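PDB 7CLU: methyltransferase domain-containing protein, which probably transfers a methyl group from S-adenosylmethionine to a hydroxyl oxygen of a precursor in the synthesis of the red pigment prodigiosin. Local coordinates for residues Tyr164-His169 with Gly269-Ala273; Ala171-Ser177 with Ile193-Glu199; Ile234-Ile240 with Ile261-Pro266; Tyr310-Phe314 with Leu333-Glu337. One frame throughout, in Å; residues are numbered along the deposited sequence.

Interaction 1 (Tyr164-His169 with Gly269-Ala273); sequences YDFSQH and GRFIA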
loop_
_atom_site.group_PDB
_atom_site.type_symbol
_atom_site.label_atom_id
_atom_site.label_comp_id
_atom_site.label_asym_id
_atom_site.label_seq_id
_atom_site.Cartn_x
_atom_site.Cartn_y
_atom_site.Cartn_z
ATOM N N TYR A 164 21.912 -2.270 28.080
ATOM C CA TYR A 164 21.563 -3.102 29.223
ATOM C C TYR A 164 22.793 -3.871 29.677
ATOM O O TYR A 164 23.541 -4.405 28.854
ATOM C CB TYR A 164 20.429 -4.070 28.893
ATOM C CG TYR A 164 20.002 -4.931 30.071
ATOM C CD1 TYR A 164 20.680 -6.105 30.377
ATOM C CD2 TYR A 164 18.921 -4.567 30.871
ATOM C CE1 TYR A 164 20.300 -6.894 31.455
ATOM C CE2 TYR A 164 18.520 -5.360 31.949
ATOM C CZ TYR A 164 19.214 -6.522 32.232
ATOM O OH TYR A 164 18.840 -7.309 33.304
ATOM N N ASP A 165 23.014 -3.865 30.992
ATOM C CA ASP A 165 24.207 -4.500 31.612
ATOM C C ASP A 165 24.007 -6.011 31.750
ATOM O O ASP A 165 23.432 -6.433 32.755
ATOM C CB ASP A 165 24.516 -3.868 32.969
ATOM C CG ASP A 165 25.911 -4.198 33.462
ATOM O OD1 ASP A 165 26.655 -4.847 32.707
ATOM O OD2 ASP A 165 26.236 -3.806 34.589
ATOM N N PHE A 166 24.542 -6.786 30.803
ATOM C CA PHE A 166 24.415 -8.267 30.830
ATOM C C PHE A 166 25.442 -8.871 31.795
ATOM O O PHE A 166 25.265 -10.023 32.218
ATOM C CB PHE A 166 24.547 -8.847 29.422
ATOM C CG PHE A 166 23.300 -8.709 28.587
ATOM C CD1 PHE A 166 22.305 -9.670 28.636
ATOM C CD2 PHE A 166 23.117 -7.614 27.762
ATOM C CE1 PHE A 166 21.157 -9.538 27.874
ATOM C CE2 PHE A 166 21.969 -7.485 26.999
ATOM C CZ PHE A 166 20.991 -8.446 27.058
ATOM N N SER A 167 26.452 -8.082 32.176
ATOM C CA SER A 167 27.529 -8.507 33.110
ATOM C C SER A 167 26.980 -8.819 34.510
ATOM O O SER A 167 27.578 -9.666 35.182
ATOM C CB SER A 167 28.613 -7.467 33.176
ATOM O OG SER A 167 28.211 -6.384 33.994
ATOM N N GLN A 168 25.845 -8.209 34.866
ATOM C CA GLN A 168 25.186 -8.367 36.192
ATOM C C GLN A 168 24.533 -9.747 36.335
ATOM O O GLN A 168 24.274 -10.157 37.478
ATOM C CB GLN A 168 24.075 -7.329 36.338
ATOM C CG GLN A 168 24.577 -5.932 36.661
ATOM C CD GLN A 168 23.522 -5.116 37.364
ATOM O OE1 GLN A 168 22.345 -5.146 37.009
ATOM N NE2 GLN A 168 23.941 -4.388 38.383
ATOM N N HIS A 169 24.266 -10.422 35.217
ATOM C CA HIS A 169 23.581 -11.743 35.222
ATOM C C HIS A 169 24.592 -12.877 35.036
ATOM O O HIS A 169 25.679 -12.620 34.504
ATOM C CB HIS A 169 22.481 -11.775 34.158
ATOM C CG HIS A 169 21.420 -10.753 34.383
ATOM N ND1 HIS A 169 20.465 -10.890 35.360
ATOM C CD2 HIS A 169 21.171 -9.579 33.772
ATOM C CE1 HIS A 169 19.668 -9.848 35.341
ATOM N NE2 HIS A 169 20.079 -9.030 34.377
ATOM N N GLY A 269 14.621 -14.287 39.785
ATOM C CA GLY A 269 15.024 -14.111 38.408
ATOM C C GLY A 269 14.402 -12.875 37.788
ATOM O O GLY A 269 13.433 -12.308 38.296
ATOM N N ARG A 270 14.974 -12.457 36.657
ATOM C CA ARG A 270 14.483 -11.316 35.897
ATOM C C ARG A 270 13.961 -11.776 34.537
ATOM O O ARG A 270 14.536 -12.674 33.914
ATOM C CB ARG A 270 15.587 -10.278 35.695
ATOM C CG ARG A 270 15.138 -9.006 34.988
ATOM C CD ARG A 270 16.226 -7.933 35.051
ATOM N NE ARG A 270 16.280 -7.330 36.377
ATOM C CZ ARG A 270 17.215 -6.481 36.794
ATOM N NH1 ARG A 270 18.215 -6.117 35.987
ATOM N NH2 ARG A 270 17.148 -5.999 38.031
ATOM N N PHE A 271 12.876 -11.159 34.085
ATOM C CA PHE A 271 12.317 -11.453 32.771
ATOM C C PHE A 271 12.139 -10.152 32.002
ATOM O O PHE A 271 11.698 -9.142 32.558
ATOM C CB PHE A 271 10.986 -12.204 32.863
ATOM C CG PHE A 271 10.258 -12.294 31.545
ATOM C CD1 PHE A 271 10.728 -13.113 30.530
ATOM C CD2 PHE A 271 9.123 -11.538 31.312
ATOM C CE1 PHE A 271 10.075 -13.183 29.312
ATOM C CE2 PHE A 271 8.475 -11.603 30.099
ATOM C CZ PHE A 271 8.960 -12.426 29.101
ATOM N N ILE A 272 12.508 -10.172 30.728
ATOM C CA ILE A 272 12.369 -9.016 29.862
ATOM C C ILE A 272 11.633 -9.445 28.599
ATOM O O ILE A 272 12.034 -10.408 27.945
ATOM C CB ILE A 272 13.729 -8.414 29.475
ATOM C CG1 ILE A 272 14.570 -8.050 30.711
ATOM C CG2 ILE A 272 13.501 -7.238 28.549
ATOM C CD1 ILE A 272 15.944 -7.391 30.364
ATOM N N ALA A 273 10.583 -8.723 28.244
ATOM C CA ALA A 273 9.977 -8.835 26.922
ATOM C C ALA A 273 10.329 -7.581 26.139
ATOM O O ALA A 273 10.123 -6.477 26.642
ATOM C CB ALA A 273 8.461 -8.968 27.017
HETATM O O HOH W 1 19.593 -4.620 38.343
#
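In the Rossmann-like fold of this class I methyltransferase, the loop 164-169 leads from helix 154-163 into strand 171-175 and crosses one face of the central sheet, where it meets R270 and I272, alternate residues of strand 270-275. The segments are well separated, with CA atoms 11.0 Å apart for Y164 and I272 and 9.1 Å for H169 and R270, so the gap is bridged by side chains and one water. The polar part centres on the phenol of Y164. R270 NH1 donates to Y164 OH at 3.0 Å in a nearly straight hydrogen bond, and Y164 OH also pairs with H169 NE2 at a very short 2.4 Å, so the tyrosine links its own loop to the strand. H169 ND1 is hydrogen-bonded to D238, which fixes the imidazole from its other nitrogen, while R270 NE has its strongest partner in E337, a salt bridge to the neighbouring strand 332-337. Apolar contact lies deeper: I272 CD1 sits 4.1 Å from the centroid of the Y164 ring, an off-centre CH-pi contact, with Y164 CE2 its nearest ring atom at 3.6 Å. Within the loop, D165 OD1 accepts from S167 N at 3.3 Å, an Asx turn, and from S167 OG at 2.5 Å. At the exposed end, one water donates to Q168 OE1 at 3.1 Å and accepts from R270 NH2 at 2.8 Å.

Interaction 2 (Ala171-Ser177 with Ile193-Glu199); sequences AFLDIGS and IALAICE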
loop_
_atom_site.group_PDB
_atom_site.type_symbol
_atom_site.label_atom_id
_atom_site.label_comp_id
_atom_site.label_asym_id
_atom_site.label_seq_id
_atom_site.Cartn_x
_atom_site.Cartn_y
_atom_site.Cartn_z
ATOM N N ALA A 171 23.437 -16.139 33.767
ATOM C CA ALA A 171 22.967 -17.057 32.738
ATOM C C ALA A 171 21.742 -16.433 32.096
ATOM O O ALA A 171 20.760 -16.131 32.785
ATOM C CB ALA A 171 22.633 -18.425 33.332
ATOM N N PHE A 172 21.819 -16.232 30.789
ATOM C CA PHE A 172 20.773 -15.594 30.017
ATOM C C PHE A 172 20.179 -16.606 29.047
ATOM O O PHE A 172 20.911 -17.375 28.410
ATOM C CB PHE A 172 21.333 -14.398 29.264
ATOM C CG PHE A 172 20.477 -13.936 28.130
ATOM C CD1 PHE A 172 19.488 -12.997 28.338
ATOM C CD2 PHE A 172 20.682 -14.416 26.848
ATOM C CE1 PHE A 172 18.712 -12.538 27.280
ATOM C CE2 PHE A 172 19.902 -13.969 25.789
ATOM C CZ PHE A 172 18.923 -13.025 26.007
ATOM N N LEU A 173 18.855 -16.602 28.940
ATOM C CA LEU A 173 18.151 -17.488 28.027
ATOM C C LEU A 173 17.165 -16.688 27.193
ATOM O O LEU A 173 16.405 -15.873 27.725
ATOM C CB LEU A 173 17.429 -18.604 28.786
ATOM C CG LEU A 173 16.744 -19.631 27.873
ATOM C CD1 LEU A 173 16.920 -21.045 28.409
ATOM C CD2 LEU A 173 15.278 -19.304 27.781
ATOM N N ASP A 174 17.174 -16.932 25.889
ATOM C CA ASP A 174 16.327 -16.232 24.931
ATOM C C ASP A 174 15.239 -17.194 24.468
ATOM O O ASP A 174 15.536 -18.253 23.895
ATOM C CB ASP A 174 17.156 -15.744 23.741
ATOM C CG ASP A 174 16.456 -14.664 22.917
ATOM O OD1 ASP A 174 15.555 -13.966 23.432
ATOM O OD2 ASP A 174 16.829 -14.508 21.732
ATOM N N ILE A 175 13.987 -16.826 24.686
ATOM C CA ILE A 175 12.884 -17.718 24.357
ATOM C C ILE A 175 12.452 -17.480 22.918
ATOM O O ILE A 175 12.000 -16.384 22.562
ATOM C CB ILE A 175 11.701 -17.538 25.314
ATOM C CG1 ILE A 175 12.109 -17.931 26.737
ATOM C CG2 ILE A 175 10.556 -18.382 24.814
ATOM C CD1 ILE A 175 10.953 -18.093 27.704
ATOM N N GLY A 176 12.578 -18.519 22.096
ATOM C CA GLY A 176 12.011 -18.472 20.763
ATOM C C GLY A 176 12.791 -17.605 19.806
ATOM O O GLY A 176 12.202 -17.048 18.871
ATOM N N SER A 177 14.096 -17.440 20.051
ATOM C CA SER A 177 15.032 -16.850 19.096
ATOM C C SER A 177 14.788 -17.411 17.702
ATOM O O SER A 177 14.659 -18.625 17.518
ATOM C CB SER A 177 16.479 -17.163 19.511
ATOM O OG SER A 177 17.090 -16.170 20.321
ATOM N N ILE A 193 29.158 -14.791 30.665
ATOM C CA ILE A 193 27.763 -15.082 30.973
ATOM C C ILE A 193 27.335 -16.350 30.240
ATOM O O ILE A 193 27.682 -16.553 29.070
ATOM C CB ILE A 193 26.856 -13.885 30.623
ATOM C CG1 ILE A 193 25.408 -14.182 31.036
ATOM C CG2 ILE A 193 26.954 -13.530 29.131
ATOM C CD1 ILE A 193 24.411 -13.117 30.634
ATOM N N ALA A 194 26.611 -17.226 30.943
ATOM C CA ALA A 194 26.088 -18.430 30.316
ATOM C C ALA A 194 24.901 -18.080 29.416
ATOM O O ALA A 194 24.149 -17.135 29.674
ATOM C CB ALA A 194 25.672 -19.448 31.379
ATOM N N LEU A 195 24.741 -18.843 28.343
ATOM C CA LEU A 195 23.829 -18.441 27.282
ATOM C C LEU A 195 23.072 -19.638 26.731
ATOM O O LEU A 195 23.642 -20.713 26.525
ATOM C CB LEU A 195 24.579 -17.749 26.134
ATOM C CG LEU A 195 25.230 -16.395 26.426
ATOM C CD1 LEU A 195 26.064 -15.961 25.221
ATOM C CD2 LEU A 195 24.164 -15.355 26.737
ATOM N N ALA A 196 21.797 -19.415 26.431
ATOM C CA ALA A 196 20.934 -20.489 25.968
ATOM C C ALA A 196 19.797 -19.906 25.146
ATOM O O ALA A 196 19.408 -18.748 25.315
ATOM C CB ALA A 196 20.370 -21.309 27.135
ATOM N N ILE A 197 19.258 -20.727 24.260
ATOM C CA ILE A 197 18.024 -20.409 23.568
ATOM C C ILE A 197 17.046 -21.551 23.805
ATOM O O ILE A 197 17.429 -22.720 23.719
ATOM C CB ILE A 197 18.263 -20.200 22.065
ATOM C CG1 ILE A 197 19.218 -19.015 21.842
ATOM C CG2 ILE A 197 16.933 -20.006 21.353
ATOM C CD1 ILE A 197 19.856 -19.018 20.492
ATOM N N CYS A 198 15.795 -21.214 24.094
ATOM C CA CYS A 198 14.720 -22.201 24.216
ATOM C C CYS A 198 13.898 -22.225 22.928
ATOM O O CYS A 198 13.334 -21.199 22.541
ATOM C CB CYS A 198 13.823 -21.884 25.405
ATOM S SG CYS A 198 12.558 -23.155 25.663
ATOM N N GLU A 199 13.849 -23.387 22.261
ATOM C CA GLU A 199 13.118 -23.539 21.006
ATOM C C GLU A 199 12.121 -24.681 21.123
ATOM O O GLU A 199 12.328 -25.618 21.897
ATOM C CB GLU A 199 14.042 -23.839 19.817
ATOM C CG GLU A 199 14.849 -22.650 19.323
ATOM C CD GLU A 199 13.977 -21.475 18.942
ATOM O OE1 GLU A 199 13.057 -21.662 18.116
ATOM O OE2 GLU A 199 14.209 -20.370 19.475
#
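I193, just ahead of strand 194-199, lays its CD1 3.6 Å from F172 CB. A194 O then accepts from F172 N at 2.7 Å, the shortest backbone bond of the pair, while A194 CB meets A171 CB at 3.8 Å. On the other face L195 CD2 touches F172 CD2 at 3.6 Å. A196 bonds twice to strand 171-175: its N weakly to F172 O at 3.0 Å, its O to D174 N at 2.9 Å. These are neighbouring parallel strands of a right-handed beta-alpha-beta crossover through helix 181-189, the first unit of the Rossmann-like fold that binds the cofactor. I197 CG2 packs against S177 CB at 3.4 Å, beyond D174, whose carboxylate is held by H241. C198 N bonds to D174 O at 3.0 Å and C198 O takes G176 N at 2.8 Å; C198 CB rests 3.8 Å from L173 CD2. E199, a residue that binds S-adenosylhomocysteine, ends the strand with OE2 3.1 Å from the C atom of G176, whose phi of 75° is positive, a backbone shape glycine adopts easily.

Interaction 3 (Ile234-Ile240 with Ile261-Pro266); sequences IGGYDLI and IYRAMP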
loop_
_atom_site.group_PDB
_atom_site.type_symbol
_atom_site.label_atom_id
_atom_site.label_comp_id
_atom_site.label_asym_id
_atom_site.label_seq_id
_atom_site.Cartn_x
_atom_site.Cartn_y
_atom_site.Cartn_z
ATOM N N ILE A 234 13.750 -23.613 32.201
ATOM C CA ILE A 234 14.450 -22.338 32.199
ATOM C C ILE A 234 14.841 -21.911 33.614
ATOM O O ILE A 234 15.189 -20.758 33.837
ATOM C CB ILE A 234 13.606 -21.260 31.492
ATOM C CG1 ILE A 234 12.395 -20.865 32.337
ATOM C CG2 ILE A 234 13.126 -21.773 30.138
ATOM C CD1 ILE A 234 11.477 -19.836 31.666
ATOM N N GLY A 235 14.816 -22.848 34.567
ATOM C CA GLY A 235 15.056 -22.522 35.970
ATOM C C GLY A 235 16.481 -22.109 36.298
ATOM O O GLY A 235 16.701 -21.405 37.294
ATOM N N GLY A 236 17.452 -22.515 35.495
ATOM C CA GLY A 236 18.815 -22.129 35.795
ATOM C C GLY A 236 19.250 -20.817 35.168
ATOM O O GLY A 236 20.448 -20.592 35.007
ATOM N N TYR A 237 18.315 -19.944 34.790
ATOM C CA TYR A 237 18.664 -18.729 34.054
ATOM C C TYR A 237 18.085 -17.523 34.771
ATOM O O TYR A 237 16.862 -17.361 34.828
ATOM C CB TYR A 237 18.183 -18.808 32.602
ATOM C CG TYR A 237 18.914 -19.898 31.867
ATOM C CD1 TYR A 237 20.141 -19.654 31.269
ATOM C CD2 TYR A 237 18.418 -21.196 31.841
ATOM C CE1 TYR A 237 20.839 -20.662 30.635
ATOM C CE2 TYR A 237 19.115 -22.214 31.203
ATOM C CZ TYR A 237 20.325 -21.937 30.604
ATOM O OH TYR A 237 21.024 -22.938 29.963
ATOM N N ASP A 238 18.970 -16.673 35.309
ATOM C CA ASP A 238 18.536 -15.513 36.080
ATOM C C ASP A 238 18.115 -14.329 35.209
ATOM O O ASP A 238 17.578 -13.355 35.749
ATOM C CB ASP A 238 19.641 -15.092 37.067
ATOM C CG ASP A 238 20.975 -14.833 36.382
ATOM O OD1 ASP A 238 21.549 -15.767 35.803
ATOM O OD2 ASP A 238 21.450 -13.686 36.421
ATOM N N LEU A 239 18.307 -14.402 33.887
ATOM C CA LEU A 239 17.739 -13.437 32.947
ATOM C C LEU A 239 17.077 -14.194 31.800
ATOM O O LEU A 239 17.719 -15.033 31.153
ATOM C CB LEU A 239 18.803 -12.464 32.396
ATOM C CG LEU A 239 18.282 -11.401 31.402
ATOM C CD1 LEU A 239 17.190 -10.510 32.012
ATOM C CD2 LEU A 239 19.416 -10.534 30.871
ATOM N N ILE A 240 15.792 -13.907 31.561
ATOM C CA ILE A 240 15.017 -14.537 30.497
ATOM C C ILE A 240 14.439 -13.446 29.613
ATOM O O ILE A 240 13.905 -12.446 30.113
ATOM C CB ILE A 240 13.877 -15.421 31.055
ATOM C CG1 ILE A 240 14.428 -16.457 32.037
ATOM C CG2 ILE A 240 13.143 -16.122 29.922
ATOM C CD1 ILE A 240 15.089 -17.607 31.366
ATOM N N ILE A 261 5.946 -18.440 31.937
ATOM C CA ILE A 261 7.347 -18.091 32.168
ATOM C C ILE A 261 7.594 -17.784 33.638
ATOM O O ILE A 261 8.601 -18.211 34.209
ATOM C CB ILE A 261 7.758 -16.909 31.278
ATOM C CG1 ILE A 261 7.722 -17.332 29.802
ATOM C CG2 ILE A 261 9.137 -16.414 31.698
ATOM C CD1 ILE A 261 7.981 -16.201 28.824
ATOM N N TYR A 262 6.694 -17.023 34.267
ATOM C CA TYR A 262 6.857 -16.694 35.680
ATOM C C TYR A 262 6.980 -17.951 36.527
ATOM O O TYR A 262 7.855 -18.037 37.399
ATOM C CB TYR A 262 5.679 -15.852 36.163
ATOM C CG TYR A 262 5.780 -15.479 37.619
ATOM C CD1 TYR A 262 6.494 -14.355 38.011
ATOM C CD2 TYR A 262 5.177 -16.258 38.611
ATOM C CE1 TYR A 262 6.606 -14.001 39.342
ATOM C CE2 TYR A 262 5.287 -15.915 39.952
ATOM C CZ TYR A 262 6.003 -14.781 40.309
ATOM O OH TYR A 262 6.123 -14.416 41.632
ATOM N N ARG A 263 6.120 -18.940 36.273
ATOM C CA ARG A 263 6.127 -20.160 37.075
ATOM C C ARG A 263 7.447 -20.901 36.923
ATOM O O ARG A 263 7.975 -21.459 37.893
ATOM C CB ARG A 263 4.953 -21.052 36.670
ATOM C CG ARG A 263 4.801 -22.294 37.527
ATOM C CD ARG A 263 3.485 -23.012 37.263
ATOM N NE ARG A 263 3.407 -23.553 35.909
ATOM C CZ ARG A 263 2.616 -23.074 34.952
ATOM N NH1 ARG A 263 1.822 -22.035 35.200
ATOM N NH2 ARG A 263 2.614 -23.640 33.749
ATOM N N ALA A 264 8.021 -20.873 35.721
ATOM C CA ALA A 264 9.229 -21.635 35.430
ATOM C C ALA A 264 10.514 -20.915 35.816
ATOM O O ALA A 264 11.555 -21.569 35.933
ATOM C CB ALA A 264 9.258 -22.001 33.943
ATOM N N MET A 265 10.460 -19.603 36.046
ATOM C CA MET A 265 11.655 -18.820 36.320
ATOM C C MET A 265 12.251 -19.188 37.675
ATOM O O MET A 265 11.533 -19.622 38.575
ATOM C CB MET A 265 11.336 -17.331 36.330
ATOM C CG MET A 265 11.305 -16.686 34.970
ATOM S SD MET A 265 10.500 -15.083 35.091
ATOM C CE MET A 265 11.649 -14.225 36.173
ATOM N N PRO A 266 13.552 -18.980 37.859
ATOM C CA PRO A 266 14.126 -19.124 39.200
ATOM C C PRO A 266 13.638 -18.009 40.108
ATOM O O PRO A 266 13.256 -16.926 39.654
ATOM C CB PRO A 266 15.634 -19.022 38.957
ATOM C CG PRO A 266 15.753 -18.133 37.742
ATOM C CD PRO A 266 14.553 -18.512 36.877
#
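P266 and I234 have the most surface buried, followed equally by A264 and G235, where the turn before strand 239-243 meets the C-terminal end of helix 251-264. P266 loses most. Its ring lies against the backbone of the type I turn I234-Y237: CB is 3.1 Å from G235 O, CG 3.2 Å from Y237 O and CD 3.8 Å from I234 O. The ring carbons meet these carbonyl oxygens in close van der Waals contact; proline has no N-H to offer them. The CA atoms of G235 and P266 come within 4.8 Å. I234 fills the gap on the helix side. Its CA-to-CB bond runs sideways, but the side chain bends toward the helix, setting CG1 3.7 Å from A264 CB and CD1 4.1 Å from I261 CG2. A264, the last helical residue, is small enough for this close approach, and its carbonyl A264 O lies 3.6 Å from G235 CA. Farther along, I240 CG1 reaches M265 CG at 4.3 Å, a looser apolar contact. The contact belongs to the beta-alpha-beta unit of strand 239-243, helix 251-264 and strand 270-275, packing the helix end on the turn that leads into strand 239-243 and on I240 at its start. Beside it, strand 171-175 flanks strand 239-243 on one edge, with L173 touching I240, and strand 270-275 on the other, where F271 packs on I261 and M265.

Interaction 4 (Tyr310-Phe314 with Leu333-Glu337); sequences YLDRF and LIVGE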
loop_
_atom_site.group_PDB
_atom_site.type_symbol
_atom_site.label_atom_id
_atom_site.label_comp_id
_atom_site.label_asym_id
_atom_site.label_seq_id
_atom_site.Cartn_x
_atom_site.Cartn_y
_atom_site.Cartn_z
ATOM N N TYR A 310 1.135 -3.374 28.981
ATOM C CA TYR A 310 2.090 -4.453 29.211
ATOM C C TYR A 310 2.478 -4.538 30.684
ATOM O O TYR A 310 2.593 -5.639 31.239
ATOM C CB TYR A 310 3.331 -4.260 28.339
ATOM C CG TYR A 310 3.148 -4.619 26.871
ATOM C CD1 TYR A 310 2.610 -5.843 26.484
ATOM C CD2 TYR A 310 3.559 -3.732 25.865
ATOM C CE1 TYR A 310 2.446 -6.171 25.117
ATOM C CE2 TYR A 310 3.422 -4.049 24.516
ATOM C CZ TYR A 310 2.874 -5.265 24.152
ATOM O OH TYR A 310 2.743 -5.548 22.817
ATOM N N LEU A 311 2.685 -3.391 31.334
ATOM C CA LEU A 311 2.970 -3.405 32.766
ATOM C C LEU A 311 1.860 -4.109 33.530
ATOM O O LEU A 311 2.133 -4.956 34.390
ATOM C CB LEU A 311 3.154 -1.981 33.289
ATOM C CG LEU A 311 4.418 -1.245 32.848
ATOM C CD1 LEU A 311 4.481 0.161 33.433
ATOM C CD2 LEU A 311 5.653 -2.042 33.227
ATOM N N ASP A 312 0.596 -3.788 33.206
ATOM C CA ASP A 312 -0.536 -4.415 33.879
ATOM C C ASP A 312 -0.508 -5.926 33.712
ATOM O O ASP A 312 -0.788 -6.669 34.662
ATOM C CB ASP A 312 -1.854 -3.852 33.339
ATOM C CG ASP A 312 -2.055 -2.380 33.674
ATOM O OD1 ASP A 312 -1.392 -1.871 34.603
ATOM O OD2 ASP A 312 -2.884 -1.726 32.999
ATOM N N ARG A 313 -0.166 -6.403 32.510
ATOM C CA ARG A 313 -0.134 -7.841 32.272
ATOM C C ARG A 313 1.026 -8.502 33.004
ATOM O O ARG A 313 0.886 -9.627 33.498
ATOM C CB ARG A 313 -0.069 -8.131 30.767
ATOM C CG ARG A 313 -1.383 -7.865 30.086
ATOM C CD ARG A 313 -1.387 -8.083 28.572
ATOM N NE ARG A 313 -2.458 -7.264 28.010
ATOM C CZ ARG A 313 -2.362 -6.593 26.875
ATOM N NH1 ARG A 313 -1.243 -6.664 26.161
ATOM N NH2 ARG A 313 -3.382 -5.858 26.458
ATOM N N PHE A 314 2.181 -7.829 33.079
ATOM C CA PHE A 314 3.279 -8.350 33.887
ATOM C C PHE A 314 2.836 -8.556 35.336
ATOM O O PHE A 314 3.036 -9.633 35.914
ATOM C CB PHE A 314 4.487 -7.407 33.823
ATOM C CG PHE A 314 5.494 -7.767 32.758
ATOM C CD1 PHE A 314 5.094 -7.978 31.439
ATOM C CD2 PHE A 314 6.841 -7.893 33.073
ATOM C CE1 PHE A 314 6.030 -8.300 30.449
ATOM C CE2 PHE A 314 7.787 -8.214 32.101
ATOM C CZ PHE A 314 7.389 -8.415 30.782
ATOM N N LEU A 333 11.842 -2.232 26.356
ATOM C CA LEU A 333 11.970 -3.377 27.252
ATOM C C LEU A 333 10.916 -3.285 28.348
ATOM O O LEU A 333 10.769 -2.241 28.999
ATOM C CB LEU A 333 13.377 -3.444 27.869
ATOM C CG LEU A 333 14.595 -3.567 26.952
ATOM C CD1 LEU A 333 15.847 -3.830 27.773
ATOM C CD2 LEU A 333 14.431 -4.630 25.845
ATOM N N ILE A 334 10.163 -4.362 28.535
ATOM C CA ILE A 334 9.275 -4.496 29.678
ATOM C C ILE A 334 9.914 -5.527 30.600
ATOM O O ILE A 334 10.236 -6.636 30.167
ATOM C CB ILE A 334 7.847 -4.880 29.255
ATOM C CG1 ILE A 334 7.316 -3.832 28.267
ATOM C CG2 ILE A 334 6.950 -4.889 30.441
ATOM C CD1 ILE A 334 6.898 -4.398 26.925
ATOM N N VAL A 335 10.161 -5.130 31.853
ATOM C CA VAL A 335 11.048 -5.847 32.762
ATOM C C VAL A 335 10.311 -6.117 34.066
ATOM O O VAL A 335 9.595 -5.246 34.573
ATOM C CB VAL A 335 12.330 -5.030 33.044
ATOM C CG1 VAL A 335 13.282 -5.791 33.965
ATOM C CG2 VAL A 335 13.003 -4.618 31.737
ATOM N N GLY A 336 10.511 -7.310 34.622
ATOM C CA GLY A 336 9.936 -7.647 35.914
ATOM C C GLY A 336 10.738 -8.742 36.583
ATOM O O GLY A 336 11.529 -9.442 35.939
ATOM N N GLU A 337 10.532 -8.882 37.893
ATOM C CA GLU A 337 11.251 -9.873 38.681
ATOM C C GLU A 337 10.286 -10.828 39.375
ATOM O O GLU A 337 9.111 -10.516 39.613
ATOM C CB GLU A 337 12.162 -9.215 39.730
ATOM C CG GLU A 337 13.448 -8.644 39.166
ATOM C CD GLU A 337 13.347 -7.162 38.925
ATOM O OE1 GLU A 337 12.565 -6.506 39.652
ATOM O OE2 GLU A 337 14.045 -6.655 38.020
#
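This is an apolar helix-on-sheet contact: helix 307-316 lies over strand 332-337, the last strand of the chain and second from the edge of the central sheet, with the axes of segments 310-314 and 333-337 9.1 Å apart at closest approach and 22° from parallel. I334 is its centre, losing more surface than any other residue here. Its CG2 stands 3.5 Å from the centroid of the F314 ring and 11° off the ring normal, a CH-pi contact over the face, while the ring atom F314 CZ also approaches I334 O at 3.4 Å. One turn earlier, Y310 CD2 meets I334 CD1 at 3.6 Å, so residues four apart on the helix, joined by the backbone bond from F314 N to Y310 O at 2.9 Å, both pack on the same isoleucine. L311 CD2 adds a wider contact to I334 CG2 at 4.2 Å. The strand is the antiparallel member that gives Rossmann-like methyltransferases their strand order 3-2-1-4-5-7-6; it lies between strands 270-275 and 322-326. F314 also meets F271 and F319 in an aromatic cluster on this side of the sheet, and Y310 touches H247, the predicted proton acceptor. V335 faces away from the helix. A CB at G336 would point toward the helix and lie tight, about 3.2 Å from F314 CD2; as it is, F314 CE2 lies 3.8 Å from G336 N.

How the interactions relate
All four contacts reach the seven-stranded sheet of the catalytic domain. Interactions 2 and 4 are buried, 1 and 3 only partly. Interaction 2 joins two strands through backbone bonds; interaction 4 sets a helix on a strand mainly by apolar side chains, and interaction 3 pairs apolar contacts with a proline against carbonyls. Interaction 1 is the one with a side-chain hydrogen bond and a water between its segments. Strand 239-243 lies between the strands of interactions 2 and 1: just before it D238 OD1 takes A171 N (2.8 Å), and within it I240 O takes I272 N (2.7 Å). A probable hydrogen bond, A273 O to I334 N (2.8 Å), ties 1 to 4; 2 and 4 do not touch.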